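Local coordinates for erythromycin dehydratase (Saccharopolyspora erythraea, PDB 3EL6), which probably catalyses the dehydration of a beta-hydroxyacyl polyketide intermediate to the unsaturated acyl chain, as a domain of the modular erythromycin synthase, at residues 36-41 with 218-223; 52-57 with 118-123; 197-202 with 212-217. All coordinates share one frame; numbering follows the deposited sequence.

Contact 1: 36-41 with 218-223; sequences EHPLLL and ADEEGY
The type I beta turn from His37 to Leu40, which leads into strand 40-45, meets the loop before helix 227-235 through Pro38 and Tyr223. Pro38 CG sits over the middle of one face of the Tyr223 ring, 3.6 Å from its centroid and 13° off the normal, a close CH-pi contact. Pro38 CG also touches Glu221 O at 3.5 Å, and the CB of Glu220 lies against it from the outer, exposed part of the loop. His37 meets the tyrosine differently: Tyr223 turns its edge toward the imidazole face in an offset edge-to-face pair, planes at 85°, with His37 NE2 3.6 Å from Tyr223 CD1. In the double hotdog fold of this dehydratase, the contact thus joins the turn that leads into strand 40-45, in the N-terminal half, to a loop of the C-terminal half. With CG of His37 anti to the backbone N (chi1 -171°), the ring is carried toward Tyr223. ND1 of His37 accepts from Leu39 N at 3.0 Å within the turn, while NE2 is bonded to Asp84 of helix 79-93; the imidazole is therefore held at both nitrogens. The backbone of Gly222 packs on the proline ring, Gly222 C lying 3.5 Å from Pro38 CD.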
ATOM      1  N   GLU A  36       8.651   6.448  12.035  1.00 38.12           N
ATOM      2  CA  GLU A  36       9.555   6.786  13.112  1.00 36.77           C
ATOM      3  C   GLU A  36      10.646   5.711  13.289  1.00 34.17           C
ATOM      4  O   GLU A  36      11.737   5.956  13.836  1.00 34.12           O
ATOM      5  CB  GLU A  36       8.738   6.903  14.391  1.00 38.17           C
ATOM      6  CG  GLU A  36       7.954   8.189  14.512  1.00 45.02           C
ATOM      7  CD  GLU A  36       8.843   9.373  14.882  1.00 55.20           C
ATOM      8  OE1 GLU A  36       9.657   9.828  14.022  1.00 59.51           O
ATOM      9  OE2 GLU A  36       8.725   9.849  16.048  1.00 59.73           O
ATOM     10  N   HIS A  37      10.374   4.506  12.832  1.00 30.42           N
ATOM     11  CA  HIS A  37      11.354   3.439  13.035  1.00 26.32           C
ATOM     12  C   HIS A  37      12.637   3.772  12.289  1.00 25.49           C
ATOM     13  O   HIS A  37      12.603   4.181  11.154  1.00 25.28           O
ATOM     14  CB  HIS A  37      10.780   2.150  12.482  1.00 26.27           C
ATOM     15  CG  HIS A  37      11.582   0.944  12.802  1.00 22.32           C
ATOM     16  ND1 HIS A  37      12.690   0.584  12.083  1.00 21.12           N
ATOM     17  CD2 HIS A  37      11.375  -0.040  13.702  1.00 20.78           C
ATOM     18  CE1 HIS A  37      13.174  -0.546  12.563  1.00 20.95           C
ATOM     19  NE2 HIS A  37      12.386  -0.951  13.540  1.00 20.48           N
ATOM     20  N   PRO A  38      13.788   3.560  12.911  1.00 23.27           N
ATOM     21  CA  PRO A  38      15.064   3.903  12.233  1.00 24.01           C
ATOM     22  C   PRO A  38      15.278   3.309  10.828  1.00 23.99           C
ATOM     23  O   PRO A  38      16.012   3.919  10.021  1.00 25.04           O
ATOM     24  CB  PRO A  38      16.132   3.310  13.169  1.00 23.44           C
ATOM     25  CG  PRO A  38      15.475   3.221  14.502  1.00 23.50           C
ATOM     26  CD  PRO A  38      13.988   2.989  14.253  1.00 23.28           C
ATOM     27  N   LEU A  39      14.715   2.130  10.547  1.00 22.33           N
ATOM     28  CA  LEU A  39      14.914   1.462   9.256  1.00 23.63           C
ATOM     29  C   LEU A  39      13.790   1.777   8.243  1.00 23.49           C
ATOM     30  O   LEU A  39      13.903   1.459   7.059  1.00 25.25           O
ATOM     31  CB  LEU A  39      15.180  -0.041   9.410  1.00 23.06           C
ATOM     32  CG  LEU A  39      16.228  -0.401  10.456  1.00 24.80           C
ATOM     33  CD1 LEU A  39      16.367  -1.935  10.577  1.00 25.38           C
ATOM     34  CD2 LEU A  39      17.593   0.259  10.121  1.00 24.37           C
ATOM     35  N   LEU A  40      12.757   2.462   8.682  1.00 23.25           N
ATOM     36  CA  LEU A  40      11.612   2.703   7.798  1.00 23.99           C
ATOM     37  C   LEU A  40      11.628   4.120   7.269  1.00 24.85           C
ATOM     38  O   LEU A  40      12.205   5.028   7.900  1.00 24.02           O
ATOM     39  CB  LEU A  40      10.271   2.438   8.485  1.00 22.67           C
ATOM     40  CG  LEU A  40      10.104   0.965   8.832  1.00 22.44           C
ATOM     41  CD1 LEU A  40       8.756   0.771   9.538  1.00 23.03           C
ATOM     42  CD2 LEU A  40      10.263   0.086   7.529  1.00 22.85           C
ATOM     43  N   LEU A  41      10.990   4.293   6.117  1.00 23.09           N
ATOM     44  CA  LEU A  41      10.990   5.566   5.425  1.00 24.86           C
ATOM     45  C   LEU A  41       9.583   6.141   5.342  1.00 25.15           C
ATOM     46  O   LEU A  41       9.362   7.309   5.698  1.00 25.39           O
ATOM     47  CB  LEU A  41      11.549   5.361   4.001  1.00 24.66           C
ATOM     48  CG  LEU A  41      13.046   4.998   3.943  1.00 27.26           C
ATOM     49  CD1 LEU A  41      13.369   4.442   2.529  1.00 27.92           C
ATOM     50  CD2 LEU A  41      13.865   6.216   4.343  1.00 32.79           C
ATOM     51  N   ALA A 218      22.845   2.069  24.237  1.00 42.58           N
ATOM     52  CA  ALA A 218      21.750   2.872  23.624  1.00 46.63           C
ATOM     53  C   ALA A 218      22.191   3.644  22.363  1.00 48.81           C
ATOM     54  O   ALA A 218      23.272   4.224  22.323  1.00 50.07           O
ATOM     55  CB  ALA A 218      21.135   3.798  24.658  1.00 46.86           C
ATOM     56  N   ASP A 219      21.406   3.618  21.297  1.00 51.23           N
ATOM     57  CA  ASP A 219      21.751   4.512  20.183  1.00 52.97           C
ATOM     58  C   ASP A 219      20.550   5.179  19.504  1.00 53.16           C
ATOM     59  O   ASP A 219      20.109   6.248  19.936  1.00 53.58           O
ATOM     60  CB  ASP A 219      22.675   3.869  19.150  1.00 53.68           C
ATOM     61  CG  ASP A 219      23.224   4.888  18.173  1.00 57.19           C
ATOM     62  OD1 ASP A 219      22.435   5.370  17.331  1.00 63.38           O
ATOM     63  OD2 ASP A 219      24.421   5.242  18.255  1.00 60.87           O
ATOM     64  N   GLU A 220      20.048   4.555  18.438  1.00 52.65           N
ATOM     65  CA  GLU A 220      18.831   5.034  17.773  1.00 52.31           C
ATOM     66  C   GLU A 220      17.601   4.765  18.646  1.00 50.70           C
ATOM     67  O   GLU A 220      17.413   3.663  19.153  1.00 50.36           O
ATOM     68  CB  GLU A 220      18.638   4.297  16.450  1.00 52.94           C
ATOM     69  CG  GLU A 220      19.512   4.759  15.320  1.00 56.29           C
ATOM     70  CD  GLU A 220      18.823   5.816  14.495  1.00 60.72           C
ATOM     71  OE1 GLU A 220      19.237   6.018  13.321  1.00 62.20           O
ATOM     72  OE2 GLU A 220      17.862   6.435  15.025  1.00 61.61           O
ATOM     73  N   GLU A 221      16.734   5.748  18.825  1.00 48.41           N
ATOM     74  CA  GLU A 221      15.469   5.376  19.418  1.00 46.22           C
ATOM     75  C   GLU A 221      14.501   5.027  18.271  1.00 42.70           C
ATOM     76  O   GLU A 221      14.705   5.376  17.085  1.00 41.14           O
ATOM     77  CB  GLU A 221      14.915   6.480  20.345  1.00 48.07           C
ATOM     78  CG  GLU A 221      13.553   6.131  21.124  1.00 52.37           C
ATOM     79  CD  GLU A 221      13.506   4.751  21.906  1.00 55.74           C
ATOM     80  OE1 GLU A 221      13.371   3.675  21.282  1.00 55.79           O
ATOM     81  OE2 GLU A 221      13.528   4.766  23.158  1.00 57.80           O
ATOM     82  N   GLY A 222      13.434   4.357  18.623  1.00 38.11           N
ATOM     83  CA  GLY A 222      12.393   4.180  17.644  1.00 34.88           C
ATOM     84  C   GLY A 222      12.260   2.738  17.246  1.00 30.48           C
ATOM     85  O   GLY A 222      11.275   2.394  16.604  1.00 31.51           O
ATOM     86  N   TYR A 223      13.183   1.879  17.679  1.00 28.03           N
ATOM     87  CA  TYR A 223      12.969   0.428  17.481  1.00 26.10           C
ATOM     88  C   TYR A 223      11.839  -0.076  18.386  1.00 26.40           C
ATOM     89  O   TYR A 223      11.615   0.485  19.466  1.00 25.94           O
ATOM     90  CB  TYR A 223      14.213  -0.421  17.739  1.00 25.87           C
ATOM     91  CG  TYR A 223      15.346  -0.165  16.786  1.00 23.62           C
ATOM     92  CD1 TYR A 223      15.336  -0.708  15.526  1.00 23.42           C
ATOM     93  CD2 TYR A 223      16.441   0.614  17.161  1.00 25.50           C
ATOM     94  CE1 TYR A 223      16.366  -0.488  14.623  1.00 26.43           C
ATOM     95  CE2 TYR A 223      17.486   0.838  16.248  1.00 25.93           C
ATOM     96  CZ  TYR A 223      17.429   0.283  15.010  1.00 28.07           C
ATOM     97  OH  TYR A 223      18.454   0.480  14.124  1.00 31.41           O
TER

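Contact 2: 52-57 with 118-123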
ATOM      1  N   ALA A  52      -1.778  -1.862   5.640  1.00 21.70           N
ATOM      2  CA  ALA A  52      -0.841  -0.828   5.402  1.00 20.71           C
ATOM      3  C   ALA A  52       0.368  -1.370   4.678  1.00 21.34           C
ATOM      4  O   ALA A  52       0.636  -2.567   4.761  1.00 22.75           O
ATOM      5  CB  ALA A  52      -0.430  -0.172   6.714  1.00 22.04           C
ATOM      6  N   VAL A  53       1.087  -0.496   3.961  1.00 20.73           N
ATOM      7  CA  VAL A  53       2.366  -0.878   3.357  1.00 21.33           C
ATOM      8  C   VAL A  53       3.483   0.036   3.885  1.00 21.50           C
ATOM      9  O   VAL A  53       3.312   1.253   3.969  1.00 21.97           O
ATOM     10  CB  VAL A  53       2.334  -0.795   1.795  1.00 21.97           C
ATOM     11  CG1 VAL A  53       3.658  -1.317   1.185  1.00 23.15           C
ATOM     12  CG2 VAL A  53       1.123  -1.584   1.271  1.00 21.48           C
ATOM     13  N   PHE A  54       4.601  -0.572   4.241  1.00 22.65           N
ATOM     14  CA  PHE A  54       5.741   0.152   4.880  1.00 23.01           C
ATOM     15  C   PHE A  54       6.956  -0.004   4.017  1.00 25.29           C
ATOM     16  O   PHE A  54       7.215  -1.137   3.559  1.00 27.22           O
ATOM     17  CB  PHE A  54       6.037  -0.481   6.284  1.00 21.99           C
ATOM     18  CG  PHE A  54       4.859  -0.432   7.217  1.00 22.76           C
ATOM     19  CD1 PHE A  54       3.934  -1.493   7.276  1.00 21.47           C
ATOM     20  CD2 PHE A  54       4.664   0.697   8.054  1.00 19.92           C
ATOM     21  CE1 PHE A  54       2.808  -1.436   8.135  1.00 21.31           C
ATOM     22  CE2 PHE A  54       3.532   0.751   8.924  1.00 22.23           C
ATOM     23  CZ  PHE A  54       2.617  -0.322   8.966  1.00 20.68           C
ATOM     24  N   THR A  55       7.709   1.078   3.784  1.00 25.94           N
ATOM     25  CA  THR A  55       8.975   0.901   3.053  1.00 27.94           C
ATOM     26  C   THR A  55      10.177   1.403   3.880  1.00 26.72           C
ATOM     27  O   THR A  55      10.023   2.272   4.734  1.00 24.83           O
ATOM     28  CB  THR A  55       8.887   1.433   1.616  1.00 29.63           C
ATOM     29  OG1 THR A  55       7.598   1.023   1.066  1.00 33.30           O
ATOM     30  CG2 THR A  55      10.055   0.857   0.692  1.00 32.05           C
ATOM     31  N   GLY A  56      11.313   0.759   3.693  1.00 27.68           N
ATOM     32  CA  GLY A  56      12.536   1.137   4.434  1.00 27.77           C
ATOM     33  C   GLY A  56      13.767   0.674   3.682  1.00 27.61           C
ATOM     34  O   GLY A  56      13.689   0.201   2.527  1.00 27.69           O
ATOM     35  N   ARG A  57      14.924   0.794   4.322  1.00 25.48           N
ATOM     36  CA  ARG A  57      16.182   0.550   3.636  1.00 25.95           C
ATOM     37  C   ARG A  57      17.148   0.237   4.724  1.00 25.19           C
ATOM     38  O   ARG A  57      17.048   0.845   5.773  1.00 23.79           O
ATOM     39  CB  ARG A  57      16.600   1.828   2.935  1.00 28.16           C
ATOM     40  CG  ARG A  57      17.722   1.648   1.928  1.00 34.61           C
ATOM     41  CD  ARG A  57      17.828   2.922   0.978  1.00 42.27           C
ATOM     42  NE  ARG A  57      16.710   3.003   0.004  1.00 49.72           N
ATOM     43  CZ  ARG A  57      15.953   4.082  -0.266  1.00 52.35           C
ATOM     44  NH1 ARG A  57      16.160   5.239   0.349  1.00 54.57           N
ATOM     45  NH2 ARG A  57      14.964   4.008  -1.155  1.00 50.98           N
ATOM     46  N   MET A 118       7.208  -4.054   3.818  1.00 25.27           N
ATOM     47  CA  MET A 118       6.327  -4.905   4.591  1.00 24.82           C
ATOM     48  C   MET A 118       4.895  -4.578   4.187  1.00 23.36           C
ATOM     49  O   MET A 118       4.581  -3.419   4.005  1.00 24.92           O
ATOM     50  CB  MET A 118       6.472  -4.651   6.105  1.00 25.46           C
ATOM     51  CG  MET A 118       7.745  -5.164   6.690  1.00 27.54           C
ATOM     52  SD  MET A 118       7.564  -4.887   8.441  1.00 25.44           S
ATOM     53  CE  MET A 118       7.670  -3.087   8.561  1.00 21.43           C
ATOM     54  N   SER A 119       4.080  -5.599   3.955  1.00 22.04           N
ATOM     55  CA  SER A 119       2.666  -5.409   3.604  1.00 23.73           C
ATOM     56  C   SER A 119       1.830  -6.092   4.648  1.00 22.34           C
ATOM     57  O   SER A 119       2.051  -7.270   4.914  1.00 23.39           O
ATOM     58  CB  SER A 119       2.312  -6.085   2.254  1.00 24.51           C
ATOM     59  OG  SER A 119       3.298  -5.765   1.280  1.00 34.53           O
ATOM     60  N   VAL A 120       0.863  -5.359   5.199  1.00 22.49           N
ATOM     61  CA  VAL A 120      -0.105  -5.930   6.149  1.00 20.01           C
ATOM     62  C   VAL A 120      -1.493  -5.954   5.477  1.00 21.17           C
ATOM     63  O   VAL A 120      -1.957  -4.931   4.978  1.00 20.71           O
ATOM     64  CB  VAL A 120      -0.147  -5.101   7.410  1.00 19.97           C
ATOM     65  CG1 VAL A 120      -1.248  -5.640   8.399  1.00 20.09           C
ATOM     66  CG2 VAL A 120       1.270  -5.170   8.100  1.00 18.18           C
ATOM     67  N   GLY A 121      -2.130  -7.100   5.444  1.00 20.50           N
ATOM     68  CA  GLY A 121      -3.374  -7.221   4.652  1.00 22.22           C
ATOM     69  C   GLY A 121      -4.605  -7.066   5.475  1.00 22.47           C
ATOM     70  O   GLY A 121      -4.555  -6.577   6.607  1.00 21.66           O
ATOM     71  N   ALA A 122      -5.723  -7.553   4.927  1.00 22.62           N
ATOM     72  CA  ALA A 122      -7.056  -7.396   5.530  1.00 23.55           C
ATOM     73  C   ALA A 122      -7.195  -8.352   6.708  1.00 24.43           C
ATOM     74  O   ALA A 122      -6.554  -9.396   6.733  1.00 25.37           O
ATOM     75  CB  ALA A 122      -8.126  -7.760   4.449  1.00 24.20           C
ATOM     76  N   PRO A 123      -8.041  -8.018   7.673  1.00 25.98           N
ATOM     77  CA  PRO A 123      -8.250  -8.887   8.832  1.00 26.37           C
ATOM     78  C   PRO A 123      -9.030 -10.134   8.477  1.00 27.42           C
ATOM     79  O   PRO A 123      -9.909 -10.093   7.596  1.00 28.59           O
ATOM     80  CB  PRO A 123      -8.975  -7.978   9.824  1.00 26.01           C
ATOM     81  CG  PRO A 123      -9.735  -6.999   8.931  1.00 29.44           C
ATOM     82  CD  PRO A 123      -8.786  -6.748   7.749  1.00 25.98           C
TER
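The Phe54 ring receives strand 118-123 at its edge: Met118 O and Val120 CG2 both lie near the ring plane, the Val120 methyl 4.0 Å from Phe54 CE1. The terminal methyl of Met118 reaches the root of the Phe54 side chain instead, the chain bending at chi3 (-70°) to set CE 3.8 Å from Phe54 CB. Helix 79-93 adds to this surface, Ala89 packing on both Phe54 and Met118. The two strands run antiparallel, their axes 4.8 Å apart. Ala52 with Val120 and Phe54 with Met118 are hydrogen-bonded pairs, and between them Val53 and Ser119 form a non-hydrogen-bonded pair. Val120 N gives the straightest bond, 2.8 Å to Ala52 O with 172° at the hydrogen; Phe54 N donates to Met118 O at 2.9 Å, in the carbonyl plane. Met118 O also takes a CA-H...O contact from Val53 CA at 3.4 Å. Side chains alternate accordingly: Ala52, Phe54, Met118 and Val120 share the sheet face toward helix 79-93, the long hotdog helix wrapped by its sheet, whereas Val53 and Ser119 on the other face pack against Val46 of the second subunit. The backbone amides and carbonyls of both hydrogen-bonded pairs are thus satisfied within the buried ladder, allowing one face to bury apolar groups against the helix while the other meets the neighbouring subunit.

Contact 3: 197-202 with 212-217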
ATOM      1  N   PHE A 197      27.473  -7.331  18.538  1.00 20.94           N
ATOM      2  CA  PHE A 197      26.615  -8.478  18.797  1.00 22.79           C
ATOM      3  C   PHE A 197      27.042  -9.344  19.971  1.00 23.01           C
ATOM      4  O   PHE A 197      26.340 -10.308  20.298  1.00 23.26           O
ATOM      5  CB  PHE A 197      26.549  -9.379  17.559  1.00 23.31           C
ATOM      6  CG  PHE A 197      25.586  -8.873  16.515  1.00 22.86           C
ATOM      7  CD1 PHE A 197      24.275  -9.347  16.473  1.00 26.63           C
ATOM      8  CD2 PHE A 197      25.962  -7.892  15.616  1.00 24.52           C
ATOM      9  CE1 PHE A 197      23.347  -8.856  15.518  1.00 27.54           C
ATOM     10  CE2 PHE A 197      25.046  -7.386  14.660  1.00 26.67           C
ATOM     11  CZ  PHE A 197      23.738  -7.877  14.617  1.00 24.00           C
ATOM     12  N   GLN A 198      28.180  -9.001  20.601  1.00 21.03           N
ATOM     13  CA  GLN A 198      28.676  -9.797  21.723  1.00 21.21           C
ATOM     14  C   GLN A 198      27.974  -9.319  22.982  1.00 22.00           C
ATOM     15  O   GLN A 198      28.593  -8.847  23.952  1.00 23.61           O
ATOM     16  CB  GLN A 198      30.199  -9.647  21.777  1.00 21.89           C
ATOM     17  CG  GLN A 198      30.818 -10.227  20.551  1.00 19.71           C
ATOM     18  CD  GLN A 198      32.318 -10.108  20.534  1.00 24.50           C
ATOM     19  OE1 GLN A 198      32.912  -9.737  21.553  1.00 26.18           O
ATOM     20  NE2 GLN A 198      32.936 -10.378  19.385  1.00 25.56           N
ATOM     21  N   ALA A 199      26.653  -9.499  23.030  1.00 20.51           N
ATOM     22  CA  ALA A 199      25.837  -8.822  24.020  1.00 21.28           C
ATOM     23  C   ALA A 199      25.411  -9.737  25.177  1.00 22.25           C
ATOM     24  O   ALA A 199      24.692  -9.292  26.051  1.00 20.85           O
ATOM     25  CB  ALA A 199      24.559  -8.208  23.354  1.00 21.72           C
ATOM     26  N   LEU A 200      25.823 -11.000  25.156  1.00 22.32           N
ATOM     27  CA  LEU A 200      25.626 -11.876  26.349  1.00 22.53           C
ATOM     28  C   LEU A 200      26.633 -11.434  27.421  1.00 22.51           C
ATOM     29  O   LEU A 200      27.831 -11.569  27.195  1.00 24.48           O
ATOM     30  CB  LEU A 200      25.855 -13.331  25.949  1.00 22.70           C
ATOM     31  CG  LEU A 200      24.814 -13.918  25.001  1.00 25.35           C
ATOM     32  CD1 LEU A 200      25.290 -15.346  24.565  1.00 27.53           C
ATOM     33  CD2 LEU A 200      23.458 -14.069  25.674  1.00 25.91           C
ATOM     34  N   ARG A 201      26.175 -10.785  28.478  1.00 21.83           N
ATOM     35  CA  ARG A 201      27.092 -10.170  29.471  1.00 23.40           C
ATOM     36  C   ARG A 201      27.346 -11.160  30.657  1.00 24.91           C
ATOM     37  O   ARG A 201      28.419 -11.143  31.309  1.00 24.11           O
ATOM     38  CB  ARG A 201      26.525  -8.874  30.008  1.00 23.18           C
ATOM     39  CG  ARG A 201      26.242  -7.785  28.944  1.00 22.39           C
ATOM     40  CD  ARG A 201      27.529  -7.295  28.182  1.00 22.89           C
ATOM     41  NE  ARG A 201      27.074  -6.570  26.976  1.00 21.43           N
ATOM     42  CZ  ARG A 201      27.830  -6.241  25.941  1.00 19.68           C
ATOM     43  NH1 ARG A 201      29.154  -6.395  26.009  1.00 18.88           N
ATOM     44  NH2 ARG A 201      27.267  -5.700  24.858  1.00 17.96           N
ATOM     45  N   ALA A 202      26.344 -11.986  30.963  1.00 23.21           N
ATOM     46  CA  ALA A 202      26.483 -13.004  32.043  1.00 22.98           C
ATOM     47  C   ALA A 202      25.452 -14.098  31.811  1.00 24.27           C
ATOM     48  O   ALA A 202      24.414 -13.824  31.184  1.00 23.10           O
ATOM     49  CB  ALA A 202      26.230 -12.329  33.409  1.00 22.85           C
ATOM     50  N   ALA A 212      20.142 -15.167  31.460  1.00 23.44           N
ATOM     51  CA  ALA A 212      21.297 -14.386  30.911  1.00 22.93           C
ATOM     52  C   ALA A 212      21.019 -12.910  31.136  1.00 22.90           C
ATOM     53  O   ALA A 212      19.875 -12.508  31.190  1.00 23.48           O
ATOM     54  CB  ALA A 212      21.508 -14.685  29.413  1.00 22.57           C
ATOM     55  N   GLU A 213      22.071 -12.087  31.280  1.00 22.02           N
ATOM     56  CA  GLU A 213      21.943 -10.646  31.262  1.00 22.63           C
ATOM     57  C   GLU A 213      22.432 -10.266  29.867  1.00 22.55           C
ATOM     58  O   GLU A 213      23.506 -10.700  29.453  1.00 22.47           O
ATOM     59  CB  GLU A 213      22.882 -10.034  32.310  1.00 24.97           C
ATOM     60  CG  GLU A 213      22.300 -10.201  33.746  1.00 26.50           C
ATOM     61  CD  GLU A 213      23.247  -9.733  34.830  1.00 31.36           C
ATOM     62  OE1 GLU A 213      24.389  -9.264  34.512  1.00 29.71           O
ATOM     63  OE2 GLU A 213      22.834  -9.859  36.010  1.00 30.84           O
ATOM     64  N   VAL A 214      21.657  -9.431  29.168  1.00 22.21           N
ATOM     65  CA  VAL A 214      21.950  -9.129  27.772  1.00 22.50           C
ATOM     66  C   VAL A 214      21.777  -7.613  27.650  1.00 20.09           C
ATOM     67  O   VAL A 214      20.796  -7.078  28.106  1.00 19.58           O
ATOM     68  CB  VAL A 214      20.975  -9.858  26.863  1.00 23.63           C
ATOM     69  CG1 VAL A 214      21.263  -9.433  25.463  1.00 26.92           C
ATOM     70  CG2 VAL A 214      21.126 -11.390  26.992  1.00 26.48           C
ATOM     71  N   SER A 215      22.728  -6.897  27.042  1.00 20.35           N
ATOM     72  CA  SER A 215      22.607  -5.436  26.950  1.00 18.45           C
ATOM     73  C   SER A 215      23.512  -4.937  25.811  1.00 19.00           C
ATOM     74  O   SER A 215      24.470  -5.607  25.431  1.00 18.58           O
ATOM     75  CB  SER A 215      22.992  -4.685  28.241  1.00 19.24           C
ATOM     76  OG  SER A 215      24.360  -4.990  28.586  1.00 19.16           O
ATOM     77  N   ILE A 216      23.120  -3.797  25.247  1.00 19.37           N
ATOM     78  CA  ILE A 216      23.862  -3.143  24.209  1.00 21.69           C
ATOM     79  C   ILE A 216      23.954  -1.685  24.623  1.00 24.19           C
ATOM     80  O   ILE A 216      23.303  -1.230  25.555  1.00 24.66           O
ATOM     81  CB  ILE A 216      23.140  -3.256  22.826  1.00 20.19           C
ATOM     82  CG1 ILE A 216      21.738  -2.634  22.900  1.00 23.17           C
ATOM     83  CG2 ILE A 216      23.102  -4.728  22.380  1.00 21.61           C
ATOM     84  CD1 ILE A 216      21.128  -2.439  21.484  1.00 28.23           C
ATOM     85  N   ALA A 217      24.777  -0.903  23.934  1.00 26.77           N
ATOM     86  CA  ALA A 217      24.753   0.507  24.208  1.00 32.75           C
ATOM     87  C   ALA A 217      23.562   1.221  23.510  1.00 37.08           C
ATOM     88  O   ALA A 217      23.352   1.054  22.316  1.00 38.10           O
ATOM     89  CB  ALA A 217      26.070   1.142  23.786  1.00 32.14           C
TER
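Leu200 and Val214 lie side by side and point the same way, Leu200 CD2 resting 3.8 Å from Val214 CG2 and also reaching the methyl of Ala212. One residue earlier, Ala199 CB sits on the shallow surface formed by Val214 CG1, Ile216 CG2 (3.9 Å from Ala199 CB) and the backbone oxygen of Ser215. Ala232 of helix 227-235 packs on both Ala199 and Val214. Strands 200-206 and 209-215 form an antiparallel hairpin in the C-terminal hotdog, and a classic beta bulge interrupts their register: Arg201 and Ala202 both face Glu213. Glu213 O accepts a 2.8 Å bond from Arg201 N and a weak one from Ala202 N, while Glu213 N returns a bond to Ala202 O. From its place in the bulge, Arg201 bends at chi2 (-62°), its CG 3.4 Å from Ser215 OG, and the guanidinium turns its edge to Ser215 O. Arg201 NE, at 3.2 Å, and Arg201 NH2, at 2.9 Å, both donate to Ser215 O from the same face of the carbonyl plane. Gln198 O lies above one guanidinium face, toward its rim. The paired donors probably restrict rotation of this exposed cation and polarise the Ser215 carbonyl, giving strand 209-215 two side-chain bonds beyond the backbone ladder.

Contacts 2 and 3 lie on opposite sides of the chain's centre, about 31 Å between centres, one in each half of the double hotdog. Contact 1 bridges the halves, its centre about 17 Å from that of contact 2 and 20 Å from that of contact 3. Strands 40-45 and 52-58 are sheet neighbours, so contacts 1 and 2 touch directly, Leu39 O and Arg57 N probably sharing a hydrogen bond; segment 212-217 runs straight on into 218-223, joining contact 3 to contact 1. Along the chain, both contact 2 and then contact 3 fall between the two segments of contact 1, which brings sequence-distant parts of the two halves together.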